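Local coordinates for metallo-beta-lactamase family protein (Staphylococcus aureus, PDB 3R2U), which binds a single iron ion in a metallo-beta-lactamase fold and probably acts in sulfur metabolism as a persulfide dioxygenase-type enzyme, at residues A[25-30]-A[38-43]; A[49-54]-A[75-80]; A[97-102]-A[118-123]; A[150-155]-A[164-169]. All blocks are in the same frame, centred on the assembly; numbering follows the deposited sequence.

Interaction 1: residues A[25-30]-A[38-43]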
loop_
_atom_site.group_PDB
_atom_site.type_symbol
_atom_site.label_atom_id
_atom_site.label_comp_id
_atom_site.label_asym_id
_atom_site.label_seq_id
_atom_site.Cartn_x
_atom_site.Cartn_y
_atom_site.Cartn_z
ATOM N N MET A 25 26.406 16.269 -7.539
ATOM C CA MET A 25 25.388 15.833 -8.481
ATOM C C MET A 25 24.526 14.615 -8.099
ATOM O O MET A 25 25.024 13.561 -7.705
ATOM C CB MET A 25 26.069 15.524 -9.814
ATOM C CG MET A 25 25.152 15.640 -10.980
ATOM S SD MET A 25 25.945 15.161 -12.504
ATOM C CE MET A 25 25.526 13.419 -12.615
ATOM N N PHE A 26 23.224 14.758 -8.279
ATOM C CA PHE A 26 22.331 13.653 -8.055
ATOM C C PHE A 26 21.993 13.045 -9.415
ATOM O O PHE A 26 21.844 13.757 -10.420
ATOM C CB PHE A 26 21.059 14.113 -7.352
ATOM C CG PHE A 26 20.064 13.015 -7.147
ATOM C CD1 PHE A 26 20.164 12.180 -6.067
ATOM C CD2 PHE A 26 19.036 12.818 -8.051
ATOM C CE1 PHE A 26 19.261 11.156 -5.884
ATOM C CE2 PHE A 26 18.120 11.806 -7.866
ATOM C CZ PHE A 26 18.237 10.975 -6.792
ATOM N N PHE A 27 21.879 11.732 -9.450
ATOM C CA PHE A 27 21.535 11.020 -10.672
ATOM C C PHE A 27 20.697 9.813 -10.303
ATOM O O PHE A 27 21.090 9.036 -9.452
ATOM C CB PHE A 27 22.810 10.559 -11.380
ATOM C CG PHE A 27 22.573 9.734 -12.614
ATOM C CD1 PHE A 27 22.157 8.405 -12.519
ATOM C CD2 PHE A 27 22.833 10.256 -13.859
ATOM C CE1 PHE A 27 21.962 7.637 -13.660
ATOM C CE2 PHE A 27 22.642 9.499 -14.989
ATOM C CZ PHE A 27 22.205 8.178 -14.882
ATOM N N LYS A 28 19.546 9.651 -10.950
ATOM C CA LYS A 28 18.726 8.465 -10.715
ATOM C C LYS A 28 17.981 8.065 -11.974
ATOM O O LYS A 28 17.394 8.896 -12.644
ATOM C CB LYS A 28 17.708 8.657 -9.597
ATOM C CG LYS A 28 16.896 7.394 -9.414
ATOM C CD LYS A 28 16.025 7.413 -8.228
ATOM C CE LYS A 28 15.510 5.989 -7.956
ATOM N NZ LYS A 28 16.667 5.056 -7.685
ATOM N N GLN A 29 18.014 6.776 -12.259
ATOM C CA GLN A 29 17.306 6.198 -13.373
ATOM C C GLN A 29 15.939 5.678 -12.910
ATOM O O GLN A 29 15.806 5.166 -11.794
ATOM C CB GLN A 29 18.139 5.058 -13.960
ATOM C CG GLN A 29 17.576 4.392 -15.218
ATOM C CD GLN A 29 16.930 3.040 -14.940
ATOM O OE1 GLN A 29 16.277 2.831 -13.905
ATOM N NE2 GLN A 29 17.145 2.099 -15.852
ATOM N N PHE A 30 14.935 5.830 -13.766
ATOM C CA PHE A 30 13.566 5.337 -13.505
ATOM C C PHE A 30 13.234 4.422 -14.659
ATOM O O PHE A 30 13.309 4.837 -15.814
ATOM C CB PHE A 30 12.544 6.493 -13.459
ATOM C CG PHE A 30 12.802 7.502 -12.362
ATOM C CD1 PHE A 30 13.821 8.448 -12.492
ATOM C CD2 PHE A 30 12.021 7.520 -11.220
ATOM C CE1 PHE A 30 14.077 9.372 -11.470
ATOM C CE2 PHE A 30 12.250 8.467 -10.205
ATOM C CZ PHE A 30 13.283 9.383 -10.333
ATOM N N ALA A 38 13.495 3.835 -20.014
ATOM C CA ALA A 38 14.319 4.473 -19.014
ATOM C C ALA A 38 14.275 5.990 -19.126
ATOM O O ALA A 38 14.505 6.539 -20.195
ATOM C CB ALA A 38 15.770 3.994 -19.119
ATOM N N SER A 39 13.965 6.633 -18.004
ATOM C CA SER A 39 13.985 8.075 -17.857
ATOM C C SER A 39 14.942 8.353 -16.694
ATOM O O SER A 39 15.267 7.438 -15.931
ATOM C CB SER A 39 12.595 8.641 -17.609
ATOM O OG SER A 39 11.929 8.047 -16.520
ATOM N N TYR A 40 15.361 9.606 -16.542
ATOM C CA TYR A 40 16.377 9.969 -15.567
ATOM C C TYR A 40 16.085 11.297 -14.907
ATOM O O TYR A 40 15.475 12.195 -15.509
ATOM C CB TYR A 40 17.748 10.078 -16.282
ATOM C CG TYR A 40 18.177 8.798 -17.008
ATOM C CD1 TYR A 40 17.771 8.544 -18.322
ATOM C CD2 TYR A 40 18.967 7.841 -16.375
ATOM C CE1 TYR A 40 18.143 7.358 -18.995
ATOM C CE2 TYR A 40 19.343 6.659 -17.035
ATOM C CZ TYR A 40 18.928 6.433 -18.345
ATOM O OH TYR A 40 19.277 5.278 -18.984
ATOM N N LEU A 41 16.509 11.405 -13.656
ATOM C CA LEU A 41 16.472 12.663 -12.926
ATOM C C LEU A 41 17.914 12.957 -12.552
ATOM O O LEU A 41 18.605 12.089 -12.013
ATOM C CB LEU A 41 15.596 12.581 -11.663
ATOM C CG LEU A 41 15.445 13.845 -10.801
ATOM C CD1 LEU A 41 14.665 14.889 -11.543
ATOM C CD2 LEU A 41 14.746 13.539 -9.479
ATOM N N ILE A 42 18.387 14.146 -12.922
ATOM C CA ILE A 42 19.698 14.645 -12.523
ATOM C C ILE A 42 19.453 15.930 -11.745
ATOM O O ILE A 42 18.501 16.673 -12.013
ATOM C CB ILE A 42 20.673 14.908 -13.706
ATOM C CG1 ILE A 42 20.075 15.897 -14.713
ATOM C CG2 ILE A 42 21.087 13.557 -14.370
ATOM C CD1 ILE A 42 20.959 16.136 -15.948
ATOM N N GLY A 43 20.287 16.173 -10.753
ATOM C CA GLY A 43 20.118 17.326 -9.924
ATOM C C GLY A 43 21.410 17.932 -9.464
ATOM O O GLY A 43 22.378 17.219 -9.168
HETATM O O HOH W 1 18.715 2.915 -17.869
HETATM O O HOH W 2 10.772 5.593 -16.997
#

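Interaction 2: residues A[49-54]-A[75-80]. With FE (Fe (III) ion), chain E.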
loop_
_atom_site.group_PDB
_atom_site.type_symbol
_atom_site.label_atom_id
_atom_site.label_comp_id
_atom_site.label_asym_id
_atom_site.label_seq_id
_atom_site.Cartn_x
_atom_site.Cartn_y
_atom_site.Cartn_z
ATOM N N GLU A 49 18.608 22.814 -8.613
ATOM C CA GLU A 49 17.941 22.639 -9.895
ATOM C C GLU A 49 17.986 21.178 -10.297
ATOM O O GLU A 49 18.924 20.473 -9.971
ATOM C CB GLU A 49 18.537 23.553 -10.970
ATOM C CG GLU A 49 18.300 25.023 -10.624
ATOM C CD GLU A 49 18.793 26.017 -11.686
ATOM O OE1 GLU A 49 18.945 25.659 -12.875
ATOM O OE2 GLU A 49 19.002 27.181 -11.320
ATOM N N ALA A 50 16.954 20.719 -10.981
ATOM C CA ALA A 50 16.892 19.319 -11.397
ATOM C C ALA A 50 16.166 19.188 -12.723
ATOM O O ALA A 50 15.264 19.979 -13.031
ATOM C CB ALA A 50 16.216 18.474 -10.330
ATOM N N MET A 51 16.573 18.188 -13.499
ATOM C CA MET A 51 16.010 17.926 -14.807
ATOM C C MET A 51 15.546 16.491 -14.982
ATOM O O MET A 51 16.232 15.560 -14.550
ATOM C CB MET A 51 17.065 18.186 -15.892
ATOM C CG MET A 51 16.587 17.796 -17.301
ATOM S SD MET A 51 17.810 17.953 -18.603
ATOM C CE MET A 51 17.665 19.689 -19.038
ATOM N N ILE A 52 14.385 16.316 -15.625
ATOM C CA ILE A 52 13.908 14.979 -15.995
ATOM C C ILE A 52 14.223 14.767 -17.474
ATOM O O ILE A 52 13.873 15.605 -18.308
ATOM C CB ILE A 52 12.396 14.802 -15.870
ATOM C CG1 ILE A 52 11.881 15.161 -14.476
ATOM C CG2 ILE A 52 12.028 13.356 -16.191
ATOM C CD1 ILE A 52 10.355 15.297 -14.420
ATOM N N ILE A 53 14.856 13.642 -17.800
ATOM C CA ILE A 53 15.125 13.275 -19.194
ATOM C C ILE A 53 14.164 12.146 -19.606
ATOM O O ILE A 53 14.047 11.126 -18.907
ATOM C CB ILE A 53 16.578 12.859 -19.392
ATOM C CG1 ILE A 53 17.475 14.082 -19.137
ATOM C CG2 ILE A 53 16.777 12.321 -20.806
ATOM C CD1 ILE A 53 18.902 13.769 -19.132
ATOM N N ASP A 54 13.491 12.348 -20.739
ATOM C CA ASP A 54 12.479 11.449 -21.274
ATOM C C ASP A 54 11.352 11.123 -20.274
ATOM O O ASP A 54 11.047 9.974 -20.019
ATOM C CB ASP A 54 13.120 10.177 -21.885
ATOM C CG ASP A 54 13.827 10.452 -23.233
ATOM O OD1 ASP A 54 13.537 11.513 -23.850
ATOM O OD2 ASP A 54 14.628 9.582 -23.704
ATOM N N HIS A 75 13.582 21.708 -14.953
ATOM C CA HIS A 75 13.896 21.409 -16.343
ATOM C C HIS A 75 13.440 20.013 -16.748
ATOM O O HIS A 75 13.306 19.121 -15.902
ATOM C CB HIS A 75 15.426 21.388 -16.564
ATOM C CG HIS A 75 16.146 22.669 -16.241
ATOM N ND1 HIS A 75 16.348 23.113 -14.951
ATOM C CD2 HIS A 75 16.816 23.533 -17.042
ATOM C CE1 HIS A 75 17.057 24.229 -14.977
ATOM N NE2 HIS A 75 17.349 24.509 -16.234
ATOM N N ALA A 76 13.226 19.842 -18.052
ATOM C CA ALA A 76 12.996 18.525 -18.652
ATOM C C ALA A 76 13.462 18.571 -20.105
ATOM O O ALA A 76 13.358 19.591 -20.775
ATOM C CB ALA A 76 11.536 18.097 -18.568
ATOM N N ALA A 77 13.956 17.450 -20.589
ATOM C CA ALA A 77 14.431 17.350 -21.936
ATOM C C ALA A 77 14.006 15.996 -22.457
ATOM O O ALA A 77 13.795 15.046 -21.697
ATOM C CB ALA A 77 15.969 17.498 -21.991
ATOM N N GLU A 78 13.901 15.924 -23.765
ATOM C CA GLU A 78 13.469 14.766 -24.433
ATOM C C GLU A 78 14.427 14.463 -25.588
ATOM O O GLU A 78 14.779 15.350 -26.346
ATOM C CB GLU A 78 12.048 15.071 -24.924
ATOM C CG GLU A 78 11.412 14.023 -25.685
ATOM C CD GLU A 78 9.907 14.209 -25.729
ATOM O OE1 GLU A 78 9.242 13.936 -24.694
ATOM O OE2 GLU A 78 9.400 14.578 -26.812
ATOM N N THR A 79 14.802 13.202 -25.748
ATOM C CA THR A 79 15.755 12.822 -26.784
ATOM C C THR A 79 15.223 12.822 -28.224
ATOM O O THR A 79 15.987 13.052 -29.168
ATOM C CB THR A 79 16.392 11.464 -26.460
ATOM O OG1 THR A 79 15.387 10.443 -26.389
ATOM C CG2 THR A 79 17.130 11.536 -25.080
ATOM N N HIS A 80 13.936 12.543 -28.395
ATOM C CA HIS A 80 13.318 12.475 -29.717
ATOM C C HIS A 80 11.823 12.262 -29.601
ATOM O O HIS A 80 11.300 12.106 -28.486
ATOM C CB HIS A 80 13.930 11.313 -30.534
ATOM C CG HIS A 80 13.679 9.950 -29.970
ATOM N ND1 HIS A 80 14.247 9.508 -28.793
ATOM C CD2 HIS A 80 12.971 8.905 -30.461
ATOM C CE1 HIS A 80 13.858 8.264 -28.563
ATOM N NE2 HIS A 80 13.090 7.876 -29.565
HETATM FE FE FE E . 12.164 5.753 -30.101
HETATM O O HOH W 3 10.841 6.186 -28.292
HETATM O O HOH W 4 10.653 6.835 -31.562
HETATM O O HOH W 5 11.160 3.873 -30.421
#

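Interaction 3: residues A[97-102]-A[118-123]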
loop_
_atom_site.group_PDB
_atom_site.type_symbol
_atom_site.label_atom_id
_atom_site.label_comp_id
_atom_site.label_asym_id
_atom_site.label_seq_id
_atom_site.Cartn_x
_atom_site.Cartn_y
_atom_site.Cartn_z
ATOM N N ASN A 97 5.680 24.415 -14.667
ATOM C CA ASN A 97 6.239 25.668 -15.164
ATOM C C ASN A 97 7.761 25.531 -15.346
ATOM O O ASN A 97 8.516 26.451 -15.083
ATOM C CB ASN A 97 5.904 26.831 -14.218
ATOM C CG ASN A 97 6.172 28.185 -14.836
ATOM O OD1 ASN A 97 5.822 28.439 -15.985
ATOM N ND2 ASN A 97 6.763 29.081 -14.056
ATOM N N ALA A 98 8.199 24.364 -15.790
ATOM C CA ALA A 98 9.616 24.112 -15.998
ATOM C C ALA A 98 10.032 24.484 -17.419
ATOM O O ALA A 98 9.191 24.588 -18.332
ATOM C CB ALA A 98 9.921 22.638 -15.741
ATOM N N ASN A 99 11.325 24.730 -17.595
ATOM C CA ASN A 99 11.871 24.940 -18.926
ATOM C C ASN A 99 11.975 23.572 -19.579
ATOM O O ASN A 99 12.442 22.633 -18.943
ATOM C CB ASN A 99 13.246 25.581 -18.848
ATOM C CG ASN A 99 13.176 27.038 -18.433
ATOM O OD1 ASN A 99 13.742 27.432 -17.437
ATOM N ND2 ASN A 99 12.438 27.817 -19.173
ATOM N N ILE A 100 11.504 23.439 -20.815
ATOM C CA ILE A 100 11.620 22.174 -21.522
ATOM C C ILE A 100 12.451 22.332 -22.780
ATOM O O ILE A 100 12.447 23.378 -23.416
ATOM C CB ILE A 100 10.261 21.505 -21.796
ATOM C CG1 ILE A 100 9.380 22.379 -22.697
ATOM C CG2 ILE A 100 9.557 21.225 -20.446
ATOM C CD1 ILE A 100 8.185 21.611 -23.274
ATOM N N TYR A 101 13.189 21.273 -23.096
ATOM C CA TYR A 101 14.135 21.248 -24.198
ATOM C C TYR A 101 13.834 20.053 -25.068
ATOM O O TYR A 101 13.824 18.913 -24.591
ATOM C CB TYR A 101 15.571 21.163 -23.640
ATOM C CG TYR A 101 15.867 22.314 -22.695
ATOM C CD1 TYR A 101 15.413 22.281 -21.378
ATOM C CD2 TYR A 101 16.561 23.440 -23.119
ATOM C CE1 TYR A 101 15.640 23.316 -20.518
ATOM C CE2 TYR A 101 16.797 24.505 -22.252
ATOM C CZ TYR A 101 16.334 24.429 -20.951
ATOM O OH TYR A 101 16.538 25.455 -20.056
ATOM N N VAL A 102 13.527 20.322 -26.333
ATOM C CA VAL A 102 13.255 19.275 -27.284
ATOM C C VAL A 102 14.036 19.605 -28.558
ATOM O O VAL A 102 14.463 20.738 -28.769
ATOM C CB VAL A 102 11.754 19.139 -27.596
ATOM C CG1 VAL A 102 10.951 18.860 -26.317
ATOM C CG2 VAL A 102 11.240 20.365 -28.325
ATOM N N HIS A 118 7.499 29.177 -24.822
ATOM C CA HIS A 118 8.841 29.188 -24.258
ATOM C C HIS A 118 9.609 27.858 -24.355
ATOM O O HIS A 118 10.730 27.763 -23.860
ATOM C CB HIS A 118 8.811 29.717 -22.816
ATOM C CG HIS A 118 8.140 31.048 -22.687
ATOM N ND1 HIS A 118 8.743 32.224 -23.080
ATOM C CD2 HIS A 118 6.914 31.390 -22.222
ATOM C CE1 HIS A 118 7.918 33.234 -22.858
ATOM N NE2 HIS A 118 6.803 32.754 -22.339
ATOM N N THR A 119 9.023 26.845 -24.996
ATOM C CA THR A 119 9.731 25.587 -25.257
ATOM C C THR A 119 11.071 25.936 -25.907
ATOM O O THR A 119 11.144 26.869 -26.697
ATOM C CB THR A 119 8.922 24.715 -26.239
ATOM O OG1 THR A 119 7.730 24.283 -25.595
ATOM C CG2 THR A 119 9.711 23.485 -26.710
ATOM N N HIS A 120 12.135 25.227 -25.557
ATOM C CA HIS A 120 13.438 25.484 -26.169
ATOM C C HIS A 120 13.702 24.417 -27.208
ATOM O O HIS A 120 13.751 23.242 -26.884
ATOM C CB HIS A 120 14.568 25.463 -25.132
ATOM C CG HIS A 120 14.468 26.548 -24.119
ATOM N ND1 HIS A 120 13.766 26.401 -22.942
ATOM C CD2 HIS A 120 14.963 27.809 -24.113
ATOM C CE1 HIS A 120 13.835 27.527 -22.250
ATOM N NE2 HIS A 120 14.555 28.398 -22.940
ATOM N N PHE A 121 13.838 24.828 -28.456
ATOM C CA PHE A 121 14.158 23.910 -29.539
ATOM C C PHE A 121 15.663 23.945 -29.660
ATOM O O PHE A 121 16.227 24.924 -30.128
ATOM C CB PHE A 121 13.472 24.346 -30.820
ATOM C CG PHE A 121 11.980 24.278 -30.740
ATOM C CD1 PHE A 121 11.243 25.370 -30.321
ATOM C CD2 PHE A 121 11.317 23.107 -31.050
ATOM C CE1 PHE A 121 9.858 25.298 -30.242
ATOM C CE2 PHE A 121 9.937 23.036 -30.981
ATOM C CZ PHE A 121 9.214 24.124 -30.582
ATOM N N VAL A 122 16.314 22.885 -29.212
ATOM C CA VAL A 122 17.764 22.860 -29.184
ATOM C C VAL A 122 18.388 22.235 -30.412
ATOM O O VAL A 122 17.781 21.407 -31.092
ATOM C CB VAL A 122 18.286 22.161 -27.894
ATOM C CG1 VAL A 122 17.825 22.950 -26.674
ATOM C CG2 VAL A 122 17.812 20.699 -27.801
ATOM N N GLN A 123 19.621 22.638 -30.696
ATOM C CA GLN A 123 20.345 22.108 -31.834
ATOM C C GLN A 123 21.711 21.608 -31.439
ATOM O O GLN A 123 22.180 21.857 -30.339
ATOM C CB GLN A 123 20.437 23.187 -32.894
ATOM C CG GLN A 123 19.064 23.495 -33.485
ATOM C CD GLN A 123 19.102 24.480 -34.604
ATOM O OE1 GLN A 123 19.958 25.360 -34.650
ATOM N NE2 GLN A 123 18.156 24.353 -35.523
HETATM O O HOH W 6 10.505 26.013 -21.931
#

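Interaction 4: residues A[150-155]-A[164-169]. With FE (Fe (III) ion), chain E.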
loop_
_atom_site.group_PDB
_atom_site.type_symbol
_atom_site.label_atom_id
_atom_site.label_comp_id
_atom_site.label_asym_id
_atom_site.label_seq_id
_atom_site.Cartn_x
_atom_site.Cartn_y
_atom_site.Cartn_z
ATOM N N PHE A 150 22.343 13.732 -25.015
ATOM C CA PHE A 150 22.862 14.739 -24.098
ATOM C C PHE A 150 24.155 14.294 -23.380
ATOM O O PHE A 150 24.171 13.284 -22.660
ATOM C CB PHE A 150 21.773 15.110 -23.080
ATOM C CG PHE A 150 20.466 15.535 -23.713
ATOM C CD1 PHE A 150 20.272 16.826 -24.132
ATOM C CD2 PHE A 150 19.419 14.642 -23.850
ATOM C CE1 PHE A 150 19.040 17.221 -24.683
ATOM C CE2 PHE A 150 18.203 15.036 -24.419
ATOM C CZ PHE A 150 18.032 16.320 -24.828
ATOM N N LEU A 151 25.232 15.043 -23.594
ATOM C CA LEU A 151 26.538 14.733 -22.997
ATOM C C LEU A 151 26.699 15.532 -21.719
ATOM O O LEU A 151 26.787 16.774 -21.738
ATOM C CB LEU A 151 27.663 15.047 -23.969
ATOM C CG LEU A 151 29.088 14.665 -23.539
ATOM C CD1 LEU A 151 29.221 13.135 -23.510
ATOM C CD2 LEU A 151 30.119 15.299 -24.487
ATOM N N LEU A 152 26.754 14.814 -20.605
ATOM C CA LEU A 152 26.835 15.425 -19.289
ATOM C C LEU A 152 28.261 15.557 -18.756
ATOM O O LEU A 152 29.056 14.611 -18.820
ATOM C CB LEU A 152 25.978 14.622 -18.296
ATOM C CG LEU A 152 25.860 15.137 -16.845
ATOM C CD1 LEU A 152 24.575 14.603 -16.173
ATOM C CD2 LEU A 152 27.102 14.811 -15.987
ATOM N N THR A 153 28.561 16.754 -18.243
ATOM C CA THR A 153 29.811 17.038 -17.558
ATOM C C THR A 153 29.433 17.638 -16.190
ATOM O O THR A 153 28.656 18.614 -16.117
ATOM C CB THR A 153 30.699 17.967 -18.381
ATOM O OG1 THR A 153 30.946 17.355 -19.655
ATOM C CG2 THR A 153 32.046 18.235 -17.668
ATOM N N ASP A 154 29.977 17.047 -15.124
ATOM C CA ASP A 154 29.707 17.447 -13.727
ATOM C C ASP A 154 30.597 18.625 -13.320
ATOM O O ASP A 154 31.493 18.509 -12.463
ATOM C CB ASP A 154 29.937 16.226 -12.822
ATOM C CG ASP A 154 29.551 16.456 -11.347
ATOM O OD1 ASP A 154 28.977 17.511 -10.987
ATOM O OD2 ASP A 154 29.833 15.531 -10.541
ATOM N N GLU A 155 30.360 19.766 -13.949
ATOM C CA GLU A 155 31.176 20.939 -13.694
ATOM C C GLU A 155 31.107 21.461 -12.258
ATOM O O GLU A 155 32.067 22.037 -11.782
ATOM C CB GLU A 155 30.852 22.046 -14.686
ATOM C CG GLU A 155 31.255 21.678 -16.095
ATOM C CD GLU A 155 31.278 22.875 -17.043
ATOM O OE1 GLU A 155 30.516 23.851 -16.847
ATOM O OE2 GLU A 155 32.062 22.812 -18.002
ATOM N N GLY A 164 28.948 10.974 -19.002
ATOM C CA GLY A 164 28.068 10.050 -19.679
ATOM C C GLY A 164 27.208 10.705 -20.735
ATOM O O GLY A 164 27.147 11.928 -20.830
ATOM N N LEU A 165 26.545 9.870 -21.524
ATOM C CA LEU A 165 25.703 10.319 -22.596
ATOM C C LEU A 165 24.302 9.751 -22.448
ATOM O O LEU A 165 24.135 8.528 -22.364
ATOM C CB LEU A 165 26.268 9.831 -23.915
ATOM C CG LEU A 165 25.563 10.235 -25.228
ATOM C CD1 LEU A 165 25.794 11.703 -25.535
ATOM C CD2 LEU A 165 26.058 9.353 -26.395
ATOM N N PHE A 166 23.304 10.629 -22.405
ATOM C CA PHE A 166 21.901 10.188 -22.433
ATOM C C PHE A 166 21.643 9.973 -23.908
ATOM O O PHE A 166 21.544 10.937 -24.677
ATOM C CB PHE A 166 20.985 11.244 -21.861
ATOM C CG PHE A 166 21.179 11.449 -20.409
ATOM C CD1 PHE A 166 20.613 10.559 -19.499
ATOM C CD2 PHE A 166 21.939 12.528 -19.937
ATOM C CE1 PHE A 166 20.788 10.729 -18.133
ATOM C CE2 PHE A 166 22.121 12.711 -18.578
ATOM C CZ PHE A 166 21.549 11.810 -17.668
ATOM N N SER A 167 21.566 8.706 -24.301
ATOM C CA SER A 167 21.519 8.332 -25.696
ATOM C C SER A 167 20.154 8.000 -26.309
ATOM O O SER A 167 20.081 7.659 -27.482
ATOM C CB SER A 167 22.458 7.150 -25.909
ATOM O OG SER A 167 22.018 6.020 -25.178
ATOM N N GLY A 168 19.076 8.095 -25.551
ATOM C CA GLY A 168 17.766 7.818 -26.128
ATOM C C GLY A 168 17.728 6.460 -26.814
ATOM O O GLY A 168 18.133 5.456 -26.237
ATOM N N ASP A 169 17.220 6.432 -28.049
ATOM C CA ASP A 169 17.161 5.216 -28.827
ATOM C C ASP A 169 18.257 5.173 -29.894
ATOM O O ASP A 169 18.168 4.406 -30.866
ATOM C CB ASP A 169 15.765 5.038 -29.442
ATOM C CG ASP A 169 14.700 4.720 -28.401
ATOM O OD1 ASP A 169 15.041 4.421 -27.240
ATOM O OD2 ASP A 169 13.517 4.757 -28.739
HETATM FE FE FE E . 12.164 5.753 -30.101
HETATM O O HOH W 3 10.841 6.186 -28.292
HETATM O O HOH W 4 10.653 6.835 -31.562
HETATM O O HOH W 5 11.160 3.873 -30.421
#

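Interaction 1: residues A[25-30]-A[38-43]
Phe-26, Lys-28 and Phe-30 face Gly-43, Leu-41 and Ser-39 as antiparallel hydrogen-bonded pairs, with six backbone bonds joining strand segments that run at 174° to each other, their axes 4.5 Å apart. The bond from Phe-30 N to Ser-39 O is only 2.7 Å long. Between these pairs, Phe-27 with Ile-42 and Gln-29 with Tyr-40 form non-hydrogen-bonded pairs whose side chains share one face of the sheet. The Tyr-40 ring is central there. CZ of Phe-27 comes to 3.6 Å from its CD2, the two rings lying alongside each other with planes at 51°, neither stacked nor perpendicular. CG of Gln-29 meets Tyr-40 CE2 at 3.4 Å, and a bend at chi2 (-103°) takes the amide on toward the phenol end. A water joins the two polar ends, accepting from Gln-29 NE2 and donating to Tyr-40 OH, which is also hydrogen-bonded to Pro-217 O. On the other face, Phe-30 turns its ring edge to Leu-41, CE1 to CB 3.6 Å, while CD2 of Leu-41 reaches CE2 of Phe-26 at 4.1 Å. Val-65 of helix 60-69 packs on all three, and Tyr-62 hydrogen-bonds Ser-39 OG. Phe-27 also packs on Ile-232 of the second subunit. These features identify a beta hairpin at the margin of the first sheet of the metallo-beta-lactamase sandwich.

Interaction 2: residues A[49-54]-A[75-80]
Asp-54 grips Thr-79 with both carboxylate oxygens. OD1 of Asp-54 receives the backbone N of Thr-79 at 2.8 Å on its syn side, and OD2 takes the proton of Thr-79 OG1 at 2.9 Å on its syn lone pair. Because that hydroxyl donates to Asp-54, it can accept from its neighbour: His-80 ND1 points at Thr-79 OG1 over 2.8 Å, with the oxygen 12° out of the imidazole plane. ND1 thus acts as the donor, His-80 NE2 binds iron at 2.4 Å, and the two bonds together hold the rotation of the ring. His-143, Asp-169 and three waters complete the iron shell. His-82 NE2 bonds Asp-54 OD1 as well. The relay starts where the beta-alpha-beta unit of strand 49-53, helix 60-69 and strand 72-77 ends; its two strands run parallel at 24° and are laced by four backbone bonds, the last from Asp-54 N to Ala-77 O at 2.9 Å. Further from the metal, Met-51 SD rests on Ala-77 CB at 3.9 Å. Outermost, Glu-49 OE1 lies at the edge of the His-75 ring, 3.2 Å from CE1, and is hydrogen-bonded to Gly-131 N.

Interaction 3: residues A[97-102]-A[118-123]
Strand 120-122 closes one side of the first sheet of the metallo-beta-lactamase fold within this chain, adding itself parallel to strand 99-103 through the pairs Tyr-101/His-120 and Val-102/Phe-121. The evidence is a ladder of three good backbone bonds: His-120 N to Ile-100 O (2.8 Å), Val-102 N to His-120 O (3.0 Å) and Val-122 N to Val-102 O (2.9 Å). Ile-100 O has a second donor, since the CG of His-120 stands beside its own backbone N (chi1 -65°) and the ring turns ND1 back toward the same carbonyl, giving a weak bond of 3.3 Å from His-120 ND1 to Ile-100 O. That bond may help to set the rotation of the imidazole.

The Tyr-101 and His-120 rings lie alongside each other, pointing the same way. Their planes are only 11° apart, but the rings are slid so far that they hardly overlap; ND1 of His-120 sits over the rim of the phenol face. Two further contacts come at ring edges: Asn-99 ND2 approaches His-120 CE1 at 3.4 Å, its amide steeply inclined to the imidazole, and Val-122 CG1 reaches Tyr-101 CD2 at 3.8 Å. On the other face of the sheet, Val-102 CG2 touches both Thr-119 CG2 and, at 3.9 Å, Phe-121 CD2. Where the strands begin to part, a water accepts from Ile-100 N and donates to His-118 O.

Inward, Asn-99 and Tyr-101 continue the backbone bonding to strand 72-77, while Ile-100 packs beneath helix 89-96 against Ile-89, Val-92 and Ala-93.

Interaction 4: residues A[150-155]-A[164-169]
Phe-166 turns the edge of its ring to Leu-152, whose CD1 lies near the ring plane and 3.9 Å from CE2 of Phe-166. The carbonyl oxygen of Phe-150 approaches the same ring obliquely, 3.6 Å from Phe-166 CD2. Phe-150 in turn has Phe-166 CB at its ring edge, so the two phenylalanines meet through methylene and edge instead of stacking. Outside the hairpin, Tyr-40 packs edge-to-face with Phe-166, and the Trp-216 ring meets it at about 45°.

The backbones beneath run antiparallel at 160°. Phe-150 and Phe-166 exchange bonds in both directions, the N of Phe-166 reaching the O of Phe-150 at 2.8 Å, and Leu-152 N binds Gly-164 O at 2.9 Å. On the opposite face of the sheet from the phenylalanines, Leu-151 and Leu-165 form a non-hydrogen-bonded pair. Both carry CG opposite the backbone N (chi1 -175° in Leu-151), which leans their ends across the strands: Leu-151 CD1 is 3.6 Å from Gly-164 O, and Leu-165 CD1 is 3.7 Å from Phe-150 O.

Past the paired residues, the chain leads on through Ser-167 and Gly-168, the latter at positive phi, to Asp-169. Its OD2 binds iron at 2.2 Å, while OD1, 4.3 Å from the metal, accepts a hydrogen bond from His-219 ND1. The carboxylate is therefore a one-oxygen ligand whose second oxygen is held by a second-shell histidine. The hairpin supplies apolar side-chain contacts and backbone bonds, and the polar chemistry lies at its end, where Asp-169 joins His-80 and His-143 in a two-histidine, one-carboxylate iron site.

The four contacts follow one another along the chain without interleaving. Interactions 1, 2 and 3 step across one mixed sheet: strand 37-44 bonds to 49-53, and strand 72-77 to 99-103, with centres 9 Å apart at each step and 18 Å from first to last. Interaction 4 belongs to the second sheet, and its centre is 11 Å from those of interactions 1 and 2. Side chains of Tyr-40, Phe-27 and Ile-53 meet Phe-166 between the sheets, as expected of the sandwich core. Interactions 2 and 4 converge on the iron, each providing a ligand from the loop that follows a strand, so both sheets together build the metal site; interaction 3 lies farther out.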